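Local coordinates for protein AlyGC (Glaciecola chathamensis, PDB 5GKD) that probably cleaves alginate by beta-elimination, as a calcium-containing polysaccharide lyase of family PL6 from a marine bacterium, at residues 222-227 and 246-251; 239-244 and 302-307. One frame throughout, in Å; residues are numbered along the deposited sequence.

Interaction 1: residues 222-227 and 246-251; sequences KNSIRN and IVENNV
The side chain of N227 lies alongside that of N249, the two amides turned 81° against each other, and its OD1 takes a hydrogen bond from N249 ND2 at 3.0 Å. N249 continues the row, since its OD1 accepts from N274. An alanine at N227 would probably leave N249 ND2 without its acceptor and that end of the amide freer to turn. One residue on, N250 reaches back with CG anti to its own carbonyl carbon (chi1 -60°), which brings ND2 to I225 O at 3.0 Å. That oxygen also receives E248 N, at 3.1 Å, and the two donors come from opposite faces of the carbonyl plane. N275 repeats the pattern one coil later on V247 O, the asparagine ladder familiar from pectate lyase-like beta-helices. Before the turn the strands pair in parallel, with I225 N to I246 O at 2.9 Å. R226 and E248 run side by side on the same face as S224 and I246, but R226 NE stops 4.0 Å from E248 OE1, beyond a salt bridge. I225 and V247 face the other way, into the interior. There they pack on L237 of strand 236-241, and I225 also meets I216 of strand 214-219, while strand 200-207 flanks 224-226 and strand 271-278 flanks 246-248.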
ATOM      1  N   LYS A 222     -41.069   7.375  -7.720  1.00 20.87           N
ATOM      2  CA  LYS A 222     -41.894   7.492  -8.928  1.00 21.73           C
ATOM      3  C   LYS A 222     -41.066   7.435 -10.210  1.00 22.21           C
ATOM      4  O   LYS A 222     -41.318   8.158 -11.176  1.00 24.52           O
ATOM      5  CB  LYS A 222     -42.753   8.756  -8.876  1.00 25.42           C
ATOM      6  CG  LYS A 222     -43.478   8.913  -7.540  1.00 26.85           C
ATOM      7  CD  LYS A 222     -44.958   9.179  -7.714  1.00 33.62           C
ATOM      8  CE  LYS A 222     -45.492  10.173  -6.682  1.00 32.54           C
ATOM      9  NZ  LYS A 222     -45.111   9.886  -5.283  1.00 29.59           N
ATOM     10  N   ASN A 223     -40.088   6.555 -10.231  1.00 21.10           N
ATOM     11  CA  ASN A 223     -39.331   6.314 -11.439  1.00 21.13           C
ATOM     12  C   ASN A 223     -39.960   5.159 -12.194  1.00 21.10           C
ATOM     13  O   ASN A 223     -40.739   4.391 -11.644  1.00 21.06           O
ATOM     14  CB  ASN A 223     -37.871   6.021 -11.098  1.00 19.42           C
ATOM     15  CG  ASN A 223     -37.220   7.169 -10.357  1.00 20.43           C
ATOM     16  OD1 ASN A 223     -37.402   8.330 -10.725  1.00 20.09           O
ATOM     17  ND2 ASN A 223     -36.483   6.857  -9.288  1.00 18.77           N
ATOM     18  N   SER A 224     -39.613   5.045 -13.468  1.00 21.71           N
ATOM     19  CA  SER A 224     -40.123   3.980 -14.328  1.00 22.40           C
ATOM     20  C   SER A 224     -38.943   3.245 -14.960  1.00 18.54           C
ATOM     21  O   SER A 224     -38.192   3.822 -15.754  1.00 20.04           O
ATOM     22  CB  SER A 224     -41.077   4.557 -15.383  1.00 23.50           C
ATOM     23  OG  SER A 224     -41.281   3.643 -16.436  1.00 31.83           O
ATOM     24  N   ILE A 225     -38.759   1.988 -14.577  1.00 20.09           N
ATOM     25  CA  ILE A 225     -37.638   1.173 -15.042  1.00 19.60           C
ATOM     26  C   ILE A 225     -38.229   0.032 -15.852  1.00 21.03           C
ATOM     27  O   ILE A 225     -38.826  -0.894 -15.286  1.00 21.52           O
ATOM     28  CB  ILE A 225     -36.785   0.656 -13.875  1.00 20.72           C
ATOM     29  CG1 ILE A 225     -36.319   1.835 -13.018  1.00 20.96           C
ATOM     30  CG2 ILE A 225     -35.595  -0.117 -14.397  1.00 17.66           C
ATOM     31  CD1 ILE A 225     -35.919   1.446 -11.604  1.00 19.11           C
ATOM     32  N   ARG A 226     -38.084   0.096 -17.174  1.00 19.58           N
ATOM     33  CA  ARG A 226     -38.938  -0.655 -18.079  1.00 20.52           C
ATOM     34  C   ARG A 226     -38.159  -1.129 -19.272  1.00 21.72           C
ATOM     35  O   ARG A 226     -37.228  -0.457 -19.740  1.00 22.39           O
ATOM     36  CB  ARG A 226     -40.096   0.193 -18.578  1.00 25.22           C
ATOM     37  CG  ARG A 226     -39.502   1.357 -19.375  1.00 27.97           C
ATOM     38  CD  ARG A 226     -40.439   2.462 -19.699  1.00 38.99           C
ATOM     39  NE  ARG A 226     -41.782   1.990 -19.889  1.00 40.52           N
ATOM     40  CZ  ARG A 226     -42.228   1.517 -21.028  1.00 44.54           C
ATOM     41  NH1 ARG A 226     -41.439   1.438 -22.099  1.00 54.30           N
ATOM     42  NH2 ARG A 226     -43.464   1.106 -21.120  1.00 52.33           N
ATOM     43  N   ASN A 227     -38.521  -2.311 -19.784  1.00 20.21           N
ATOM     44  CA  ASN A 227     -38.093  -2.759 -21.098  1.00 18.96           C
ATOM     45  C   ASN A 227     -36.580  -2.890 -21.213  1.00 21.14           C
ATOM     46  O   ASN A 227     -36.032  -2.771 -22.305  1.00 21.14           O
ATOM     47  CB  ASN A 227     -38.591  -1.812 -22.187  1.00 19.68           C
ATOM     48  CG  ASN A 227     -40.081  -1.887 -22.373  1.00 24.11           C
ATOM     49  OD1 ASN A 227     -40.831  -1.333 -21.584  1.00 24.54           O
ATOM     50  ND2 ASN A 227     -40.520  -2.586 -23.411  1.00 30.48           N
ATOM     51  N   ILE A 246     -42.286   1.889 -10.730  1.00 17.73           N
ATOM     52  CA  ILE A 246     -42.821   0.854 -11.597  1.00 20.65           C
ATOM     53  C   ILE A 246     -41.657   0.156 -12.270  1.00 18.58           C
ATOM     54  O   ILE A 246     -40.849   0.802 -12.944  1.00 21.30           O
ATOM     55  CB  ILE A 246     -43.810   1.419 -12.626  1.00 23.86           C
ATOM     56  CG1 ILE A 246     -44.907   2.201 -11.906  1.00 29.36           C
ATOM     57  CG2 ILE A 246     -44.412   0.281 -13.440  1.00 27.56           C
ATOM     58  CD1 ILE A 246     -46.088   2.606 -12.789  1.00 33.94           C
ATOM     59  N   VAL A 247     -41.578  -1.160 -12.083  1.00 20.05           N
ATOM     60  CA  VAL A 247     -40.584  -2.034 -12.688  1.00 18.28           C
ATOM     61  C   VAL A 247     -41.366  -2.961 -13.615  1.00 22.78           C
ATOM     62  O   VAL A 247     -42.132  -3.818 -13.141  1.00 22.45           O
ATOM     63  CB  VAL A 247     -39.813  -2.836 -11.629  1.00 16.34           C
ATOM     64  CG1 VAL A 247     -38.928  -3.881 -12.267  1.00 13.53           C
ATOM     65  CG2 VAL A 247     -39.035  -1.923 -10.701  1.00 19.42           C
ATOM     66  N   GLU A 248     -41.180  -2.808 -14.925  1.00 18.80           N
ATOM     67  CA  GLU A 248     -42.123  -3.386 -15.869  1.00 21.11           C
ATOM     68  C   GLU A 248     -41.451  -3.749 -17.193  1.00 22.10           C
ATOM     69  O   GLU A 248     -40.530  -3.070 -17.639  1.00 22.34           O
ATOM     70  CB  GLU A 248     -43.283  -2.400 -16.007  1.00 24.88           C
ATOM     71  CG  GLU A 248     -43.340  -1.518 -17.201  1.00 31.97           C
ATOM     72  CD  GLU A 248     -44.585  -0.652 -17.174  1.00 29.57           C
ATOM     73  OE1 GLU A 248     -44.452   0.586 -17.192  1.00 38.00           O
ATOM     74  OE2 GLU A 248     -45.689  -1.214 -17.086  1.00 32.62           O
ATOM     75  N   ASN A 249     -41.866  -4.872 -17.777  1.00 20.15           N
ATOM     76  CA  ASN A 249     -41.417  -5.326 -19.097  1.00 20.36           C
ATOM     77  C   ASN A 249     -39.918  -5.621 -19.175  1.00 23.33           C
ATOM     78  O   ASN A 249     -39.366  -5.689 -20.272  1.00 21.01           O
ATOM     79  CB  ASN A 249     -41.757  -4.323 -20.211  1.00 20.11           C
ATOM     80  CG  ASN A 249     -43.171  -3.802 -20.135  1.00 22.08           C
ATOM     81  OD1 ASN A 249     -44.076  -4.464 -19.635  1.00 25.64           O
ATOM     82  ND2 ASN A 249     -43.371  -2.604 -20.651  1.00 23.91           N
ATOM     83  N   ASN A 250     -39.237  -5.807 -18.055  1.00 20.85           N
ATOM     84  CA  ASN A 250     -37.829  -6.142 -18.093  1.00 17.82           C
ATOM     85  C   ASN A 250     -37.622  -7.634 -18.310  1.00 19.00           C
ATOM     86  O   ASN A 250     -38.481  -8.460 -17.997  1.00 24.21           O
ATOM     87  CB  ASN A 250     -37.153  -5.705 -16.795  1.00 21.86           C
ATOM     88  CG  ASN A 250     -37.273  -4.214 -16.571  1.00 19.97           C
ATOM     89  OD1 ASN A 250     -36.605  -3.428 -17.241  1.00 17.86           O
ATOM     90  ND2 ASN A 250     -38.154  -3.817 -15.662  1.00 20.55           N
ATOM     91  N   VAL A 251     -36.450  -7.972 -18.827  1.00 17.34           N
ATOM     92  CA  VAL A 251     -36.086  -9.337 -19.179  1.00 18.25           C
ATOM     93  C   VAL A 251     -34.712  -9.661 -18.594  1.00 18.13           C
ATOM     94  O   VAL A 251     -33.740  -8.946 -18.849  1.00 20.51           O
ATOM     95  CB  VAL A 251     -36.080  -9.532 -20.709  1.00 20.19           C
ATOM     96  CG1 VAL A 251     -35.523 -10.900 -21.070  1.00 19.50           C
ATOM     97  CG2 VAL A 251     -37.475  -9.352 -21.284  1.00 18.26           C
TER

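Interaction 2: residues 239-244 and 302-307; sequences LRHGNG and RYHQVD. With CO3 (carbonate ion), chain J; PO4 (phosphate ion), chain H.
H241 and H304 mark where the two backbones come nearest, their CA atoms still 7.5 Å apart, so the contact between the end of strand 236-241 and the irregular segment 302-307 is made by side chains and a bridging water. With CG anti to the backbone N (chi1 -178°) and a bend at chi2, the R240 guanidinium arrives end-on at R302 O, which takes NH1 and NH2 together, each at 2.9 Å and close to the guanidinium plane. This shared carbonyl limits its rotation. The group lies flat on the Y303 ring, planes 11° apart and centres 4.2 Å apart, an off-centre cation-pi stack, with the NE2 corner of a tilted H241 ring over its other face. H241 also brings CE1 to R302 O, and its ND1 meets a water at 2.8 Å that is held in turn by H304 ND1 at 2.6 Å. Y303 CE2 lies over one face of the R302 guanidinium, which forms a salt bridge with E331. The NE-H of R240 points at bound anions, carbonate O3 at 3.0 Å and a phosphate oxygen, both ions probably from the crystallisation liquor. They overlap too closely to be present together, so each is probably partly occupied. Y303 OH and R264 also bind the carbonate, E214 completes its pocket, and a calcium ion lies about 6 Å from the R240 side chain. A guanidinium held by a carbonyl and a ring, next to a tyrosine hydroxyl and near calcium, is consistent with a place for the acidic sugars of alginate.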
ATOM      1  N   LEU A 239     -34.992  -2.091  -5.808  1.00 19.43           N
ATOM      2  CA  LEU A 239     -35.788  -0.955  -5.353  1.00 19.99           C
ATOM      3  C   LEU A 239     -35.326  -0.642  -3.930  1.00 19.33           C
ATOM      4  O   LEU A 239     -35.923  -1.061  -2.938  1.00 18.73           O
ATOM      5  CB  LEU A 239     -37.272  -1.295  -5.425  1.00 19.28           C
ATOM      6  CG  LEU A 239     -38.107  -0.873  -6.638  1.00 22.63           C
ATOM      7  CD1 LEU A 239     -37.286  -0.559  -7.872  1.00 19.84           C
ATOM      8  CD2 LEU A 239     -39.240  -1.856  -6.956  1.00 19.85           C
ATOM      9  N   ARG A 240     -34.225   0.116  -3.844  1.00 21.01           N
ATOM     10  CA  ARG A 240     -33.431   0.228  -2.621  1.00 17.18           C
ATOM     11  C   ARG A 240     -34.042   1.188  -1.605  1.00 20.71           C
ATOM     12  O   ARG A 240     -34.211   0.834  -0.433  1.00 20.66           O
ATOM     13  CB  ARG A 240     -32.013   0.683  -2.972  1.00 17.73           C
ATOM     14  CG  ARG A 240     -31.102   0.772  -1.780  1.00 17.07           C
ATOM     15  CD  ARG A 240     -30.827  -0.612  -1.188  1.00 20.86           C
ATOM     16  NE  ARG A 240     -30.129  -0.509   0.086  1.00 23.29           N
ATOM     17  CZ  ARG A 240     -30.728  -0.289   1.253  1.00 21.31           C
ATOM     18  NH1 ARG A 240     -32.047  -0.171   1.316  1.00 19.05           N
ATOM     19  NH2 ARG A 240     -29.998  -0.186   2.359  1.00 19.50           N
ATOM     20  N   HIS A 241     -34.304   2.432  -2.023  1.00 19.07           N
ATOM     21  CA  HIS A 241     -34.955   3.437  -1.203  1.00 19.35           C
ATOM     22  C   HIS A 241     -35.978   4.157  -2.065  1.00 19.12           C
ATOM     23  O   HIS A 241     -35.838   4.220  -3.286  1.00 23.55           O
ATOM     24  CB  HIS A 241     -33.988   4.509  -0.629  1.00 18.57           C
ATOM     25  CG  HIS A 241     -32.889   3.977   0.237  1.00 20.48           C
ATOM     26  ND1 HIS A 241     -33.114   3.172   1.336  1.00 22.56           N
ATOM     27  CD2 HIS A 241     -31.551   4.175   0.184  1.00 17.59           C
ATOM     28  CE1 HIS A 241     -31.961   2.889   1.913  1.00 20.89           C
ATOM     29  NE2 HIS A 241     -30.996   3.480   1.230  1.00 20.39           N
ATOM     30  N   GLY A 242     -36.982   4.738  -1.430  1.00 19.41           N
ATOM     31  CA  GLY A 242     -37.926   5.492  -2.246  1.00 21.23           C
ATOM     32  C   GLY A 242     -39.068   4.640  -2.763  1.00 21.02           C
ATOM     33  O   GLY A 242     -38.934   3.442  -2.999  1.00 23.50           O
ATOM     34  N   ASN A 243     -40.203   5.298  -3.000  1.00 22.36           N
ATOM     35  CA  ASN A 243     -41.509   4.658  -3.087  1.00 19.80           C
ATOM     36  C   ASN A 243     -42.190   4.954  -4.410  1.00 20.00           C
ATOM     37  O   ASN A 243     -41.892   5.939  -5.083  1.00 22.00           O
ATOM     38  CB  ASN A 243     -42.417   5.145  -1.956  1.00 21.73           C
ATOM     39  CG  ASN A 243     -41.774   5.016  -0.608  1.00 20.86           C
ATOM     40  OD1 ASN A 243     -41.385   3.927  -0.202  1.00 24.48           O
ATOM     41  ND2 ASN A 243     -41.636   6.131   0.093  1.00 22.87           N
ATOM     42  N   GLY A 244     -43.129   4.088  -4.769  1.00 21.73           N
ATOM     43  CA  GLY A 244     -44.015   4.382  -5.879  1.00 20.48           C
ATOM     44  C   GLY A 244     -43.415   4.192  -7.246  1.00 21.52           C
ATOM     45  O   GLY A 244     -43.789   4.901  -8.178  1.00 21.35           O
ATOM     46  N   ARG A 302     -31.440   2.806   5.805  1.00 26.11           N
ATOM     47  CA  ARG A 302     -31.489   1.409   6.188  1.00 25.42           C
ATOM     48  C   ARG A 302     -32.453   0.585   5.327  1.00 23.82           C
ATOM     49  O   ARG A 302     -32.185   0.361   4.191  1.00 27.15           O
ATOM     50  CB  ARG A 302     -31.822   1.266   7.653  1.00 27.12           C
ATOM     51  CG  ARG A 302     -30.667   0.921   8.553  1.00 30.51           C
ATOM     52  CD  ARG A 302     -29.579   0.118   7.882  1.00 27.11           C
ATOM     53  NE  ARG A 302     -29.434  -1.217   8.395  1.00 24.92           N
ATOM     54  CZ  ARG A 302     -28.484  -2.036   8.024  1.00 27.35           C
ATOM     55  NH1 ARG A 302     -27.592  -1.652   7.157  1.00 24.57           N
ATOM     56  NH2 ARG A 302     -28.421  -3.229   8.533  1.00 24.36           N
ATOM     57  N   TYR A 303     -33.562   0.136   5.878  1.00 20.79           N
ATOM     58  CA  TYR A 303     -34.495  -0.674   5.117  1.00 24.77           C
ATOM     59  C   TYR A 303     -35.936  -0.391   5.517  1.00 22.96           C
ATOM     60  O   TYR A 303     -36.283  -0.583   6.623  1.00 22.59           O
ATOM     61  CB  TYR A 303     -34.163  -2.167   5.260  1.00 21.04           C
ATOM     62  CG  TYR A 303     -32.810  -2.617   4.756  1.00 22.94           C
ATOM     63  CD1 TYR A 303     -32.634  -2.971   3.434  1.00 20.13           C
ATOM     64  CD2 TYR A 303     -31.726  -2.687   5.586  1.00 20.32           C
ATOM     65  CE1 TYR A 303     -31.451  -3.405   2.983  1.00 21.43           C
ATOM     66  CE2 TYR A 303     -30.516  -3.110   5.128  1.00 21.53           C
ATOM     67  CZ  TYR A 303     -30.376  -3.451   3.826  1.00 23.59           C
ATOM     68  OH  TYR A 303     -29.186  -3.865   3.382  1.00 22.62           O
ATOM     69  N   HIS A 304     -36.754   0.081   4.602  1.00 23.02           N
ATOM     70  CA  HIS A 304     -38.130   0.390   4.909  1.00 23.10           C
ATOM     71  C   HIS A 304     -39.056  -0.768   4.583  1.00 22.75           C
ATOM     72  O   HIS A 304     -38.920  -1.391   3.563  1.00 20.53           O
ATOM     73  CB  HIS A 304     -38.565   1.679   4.246  1.00 21.23           C
ATOM     74  CG  HIS A 304     -37.742   2.850   4.633  1.00 24.81           C
ATOM     75  ND1 HIS A 304     -36.455   3.014   4.210  1.00 22.15           N
ATOM     76  CD2 HIS A 304     -38.020   3.918   5.407  1.00 27.66           C
ATOM     77  CE1 HIS A 304     -35.973   4.124   4.702  1.00 24.58           C
ATOM     78  NE2 HIS A 304     -36.894   4.687   5.441  1.00 25.91           N
ATOM     79  N   GLN A 305     -39.983  -1.039   5.485  1.00 25.77           N
ATOM     80  CA  GLN A 305     -40.897  -2.166   5.373  1.00 21.22           C
ATOM     81  C   GLN A 305     -41.612  -2.172   4.028  1.00 21.52           C
ATOM     82  O   GLN A 305     -42.050  -1.131   3.535  1.00 21.84           O
ATOM     83  CB  GLN A 305     -41.912  -2.088   6.513  1.00 22.98           C
ATOM     84  CG  GLN A 305     -43.025  -3.141   6.492  1.00 24.35           C
ATOM     85  CD  GLN A 305     -44.008  -2.946   7.633  1.00 25.98           C
ATOM     86  OE1 GLN A 305     -44.471  -1.834   7.876  1.00 26.83           O
ATOM     87  NE2 GLN A 305     -44.321  -4.027   8.345  1.00 24.46           N
ATOM     88  N   VAL A 306     -41.717  -3.352   3.425  1.00 21.75           N
ATOM     89  CA  VAL A 306     -42.505  -3.483   2.205  1.00 21.63           C
ATOM     90  C   VAL A 306     -43.982  -3.310   2.538  1.00 22.75           C
ATOM     91  O   VAL A 306     -44.534  -4.010   3.394  1.00 23.30           O
ATOM     92  CB  VAL A 306     -42.242  -4.834   1.526  1.00 20.28           C
ATOM     93  CG1 VAL A 306     -43.249  -5.057   0.428  1.00 19.78           C
ATOM     94  CG2 VAL A 306     -40.864  -4.850   0.947  1.00 18.43           C
ATOM     95  N   ASP A 307     -44.626  -2.379   1.848  1.00 24.87           N
ATOM     96  CA  ASP A 307     -45.990  -1.957   2.136  1.00 22.87           C
ATOM     97  C   ASP A 307     -46.656  -1.679   0.802  1.00 25.48           C
ATOM     98  O   ASP A 307     -46.174  -0.835   0.044  1.00 20.80           O
ATOM     99  CB  ASP A 307     -45.978  -0.705   3.020  1.00 25.53           C
ATOM    100  CG  ASP A 307     -47.354  -0.267   3.472  1.00 27.74           C
ATOM    101  OD1 ASP A 307     -48.365  -0.869   3.066  1.00 29.66           O
ATOM    102  OD2 ASP A 307     -47.409   0.707   4.257  1.00 35.53           O
TER
HETATM  103  C   CO3 J 806     -28.031  -2.870   0.107  1.00 25.86           C
HETATM  104  O1  CO3 J 806     -28.272  -3.187  -1.134  1.00 22.97           O
HETATM  105  O2  CO3 J 806     -28.507  -3.740   0.946  1.00 23.37           O
HETATM  106  O3  CO3 J 806     -27.375  -1.729   0.437  1.00 38.99           O
HETATM  107  P   PO4 H 804     -26.691   0.610  -0.879  1.00 22.26           P
HETATM  108  O1  PO4 H 804     -27.734   0.643  -1.963  1.00 23.75           O
HETATM  109  O2  PO4 H 804     -25.388   0.419  -1.549  1.00 20.24           O
HETATM  110  O3  PO4 H 804     -27.000  -0.546   0.110  1.00 27.41           O
HETATM  111  O4  PO4 H 804     -26.652   1.999  -0.286  1.00 17.43           O
HETATM  112  O   HOH W   1     -35.007   1.561   2.538  1.00 21.61           O

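Along the chain the segments come in the order 222-227, 239-244, 246-251, 302-307, so the two contacts cross. Interaction 1 closes a short loop of 18 residues, one coil of the parallel beta-helix, joining strand 224-231 to strand 246-253. Inside that coil strand 236-241 forms another wall, and its end starts interaction 2, which closes a longer loop of 57 residues by reaching the segment between strands 289-292 and 310-317. The two touch directly: K222 N lies 3.1 Å from N243 O, a probable hydrogen bond, and V247 CG2 packs on L239 CD1 at 3.6 Å. Interaction 1 thus belongs to the stacked body of the helix, and interaction 2 to the ion-binding site on its side.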